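PDB 6OZE: endonuclease V from Homo sapiens, which cleaves inosine-containing RNA as a metal-dependent endoribonuclease, a eukaryotic relative of the bacterial endonuclease V that acts on deaminated DNA. Local coordinates for residues G42-F47 with L116-G121. The protein carries 4 engineered substitutions. Residues are numbered along the deposited sequence; the frame is centred on the assembly and turned at random.
Sequences GVDVSF and LVDGNG
Gly42 and Val43 share one acceptor on the neighbouring strand, the carbonyl oxygen of Leu116. Gly42 CA approaches Leu116 O to 3.3 Å in a CA-H...O contact, and Val43 N donates a hydrogen bond to the same oxygen at 3.2 Å. The short axes run at 14° to each other, which makes the pairing parallel. The bridges are Gly42 with Leu116 and Val43 with Val117, and the CA-CA spacing widens from 4.8 Å at the first to 5.8 Å between Asp44 and Asp118, evidence that the strands splay toward their C-terminal ends. Val43 and Val117 point the same way, side by side. Val43 CG2, seated between its own backbone N and carbonyl carbon (chi1 -69°), reaches Val117 CG2 at 3.7 Å, while Leu134 and Ala131 of helix 130-138 pack on this valine face. The strands are neighbours, 39-47 and 115-118, inside the mixed sheet of an RNase H-like fold, where acidic residues on the first strand and at the end of the neighbouring one commonly bind the catalytic metal ions. Asp44 and Asp118 are consistent with that role, although neither contacts a metal here. Each has CG anti to its backbone N, which sets the carboxylates side by side, their planes 28° apart and Asp44 OD1 3.8 Å from Asp118 OD2. Both carboxylates have further partners, and Lys147 forms a salt bridge with Asp118 OD2. At Val45 water spans the widened gap, accepting from Val45 N at 3.0 Å and lying within hydrogen-bonding distance of Asp118 O. Ser46 OG donates to the syn lone pair of Asp44 OD2 at 2.6 Å, an oxygen also bonded to Ser235.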
loop_
_atom_site.group_PDB
_atom_site.type_symbol
_atom_site.label_atom_id
_atom_site.label_comp_id
_atom_site.label_asym_id
_atom_site.label_seq_id
_atom_site.Cartn_x
_atom_site.Cartn_y
_atom_site.Cartn_z
ATOM N N GLY A 42 -7.585 0.249 4.447
ATOM C CA GLY A 42 -6.160 0.212 4.721
ATOM C C GLY A 42 -5.784 -1.191 5.154
ATOM O O GLY A 42 -6.573 -1.883 5.808
ATOM N N VAL A 43 -4.595 -1.613 4.758
ATOM C CA VAL A 43 -4.116 -2.958 5.087
ATOM C C VAL A 43 -2.713 -2.877 5.657
ATOM O O VAL A 43 -1.922 -1.999 5.295
ATOM C CB VAL A 43 -4.157 -3.977 3.923
ATOM C CG1 VAL A 43 -5.589 -4.342 3.562
ATOM C CG2 VAL A 43 -3.379 -3.455 2.711
ATOM N N ASP A 44 -2.393 -3.838 6.538
ATOM C CA ASP A 44 -1.082 -3.903 7.161
ATOM C C ASP A 44 -0.756 -5.356 7.440
ATOM O O ASP A 44 -1.643 -6.128 7.800
ATOM C CB ASP A 44 -1.064 -3.216 8.527
ATOM C CG ASP A 44 0.250 -3.432 9.265
ATOM O OD1 ASP A 44 1.292 -2.880 8.850
ATOM O OD2 ASP A 44 0.263 -4.212 10.240
ATOM N N VAL A 45 0.517 -5.700 7.286
ATOM C CA VAL A 45 1.095 -6.894 7.888
ATOM C C VAL A 45 2.285 -6.455 8.720
ATOM O O VAL A 45 3.152 -5.721 8.230
ATOM C CB VAL A 45 1.527 -7.931 6.836
ATOM C CG1 VAL A 45 2.164 -9.151 7.528
ATOM C CG2 VAL A 45 0.336 -8.356 6.024
ATOM N N SER A 46 2.335 -6.910 9.971
ATOM C CA SER A 46 3.406 -6.553 10.887
ATOM C C SER A 46 3.934 -7.807 11.548
ATOM O O SER A 46 3.156 -8.571 12.118
ATOM C CB SER A 46 2.890 -5.620 11.985
ATOM O OG SER A 46 2.564 -4.350 11.428
ATOM N N PHE A 47 5.249 -7.993 11.514
ATOM C CA PHE A 47 5.860 -9.142 12.161
ATOM C C PHE A 47 5.949 -8.948 13.665
ATOM O O PHE A 47 6.122 -7.832 14.168
ATOM C CB PHE A 47 7.260 -9.391 11.612
ATOM C CG PHE A 47 7.264 -9.819 10.193
ATOM C CD1 PHE A 47 7.284 -8.882 9.175
ATOM C CD2 PHE A 47 7.220 -11.161 9.870
ATOM C CE1 PHE A 47 7.277 -9.273 7.858
ATOM C CE2 PHE A 47 7.215 -11.558 8.560
ATOM C CZ PHE A 47 7.244 -10.609 7.548
ATOM N N LEU A 116 -5.582 1.533 0.497
ATOM C CA LEU A 116 -4.241 2.063 0.700
ATOM C C LEU A 116 -3.427 0.962 1.369
ATOM O O LEU A 116 -3.796 0.474 2.449
ATOM C CB LEU A 116 -4.262 3.316 1.568
ATOM C CG LEU A 116 -5.117 4.486 1.061
ATOM C CD1 LEU A 116 -4.861 5.723 1.928
ATOM C CD2 LEU A 116 -4.853 4.810 -0.420
ATOM N N VAL A 117 -2.322 0.585 0.738
ATOM C CA VAL A 117 -1.530 -0.577 1.134
ATOM C C VAL A 117 -0.197 -0.098 1.671
ATOM O O VAL A 117 0.497 0.686 1.012
ATOM C CB VAL A 117 -1.300 -1.483 -0.079
ATOM C CG1 VAL A 117 -0.445 -2.693 0.297
ATOM C CG2 VAL A 117 -2.617 -1.919 -0.621
ATOM N N ASP A 118 0.169 -0.563 2.863
ATOM C CA ASP A 118 1.512 -0.318 3.364
ATOM C C ASP A 118 2.486 -1.172 2.564
ATOM O O ASP A 118 2.724 -2.334 2.904
ATOM C CB ASP A 118 1.601 -0.623 4.861
ATOM C CG ASP A 118 2.959 -0.262 5.456
ATOM O OD1 ASP A 118 3.864 0.175 4.714
ATOM O OD2 ASP A 118 3.123 -0.408 6.680
ATOM N N GLY A 119 3.042 -0.600 1.507
ATOM C CA GLY A 119 3.853 -1.342 0.562
ATOM C C GLY A 119 3.865 -0.614 -0.763
ATOM O O GLY A 119 3.225 0.419 -0.934
ATOM N N ASN A 120 4.623 -1.164 -1.704
ATOM C CA ASN A 120 4.750 -0.514 -2.998
ATOM C C ASN A 120 3.881 -1.210 -4.039
ATOM O O ASN A 120 3.522 -2.386 -3.912
ATOM C CB ASN A 120 6.198 -0.517 -3.486
ATOM C CG ASN A 120 7.113 0.327 -2.629
ATOM O OD1 ASN A 120 7.304 1.529 -2.876
ATOM N ND2 ASN A 120 7.728 -0.308 -1.635
ATOM N N GLY A 121 3.544 -0.453 -5.076
ATOM C CA GLY A 121 2.892 -0.971 -6.256
ATOM C C GLY A 121 3.879 -1.183 -7.379
ATOM O O GLY A 121 4.742 -2.070 -7.315
HETATM O O HOH W 1 2.148 -4.171 5.320
#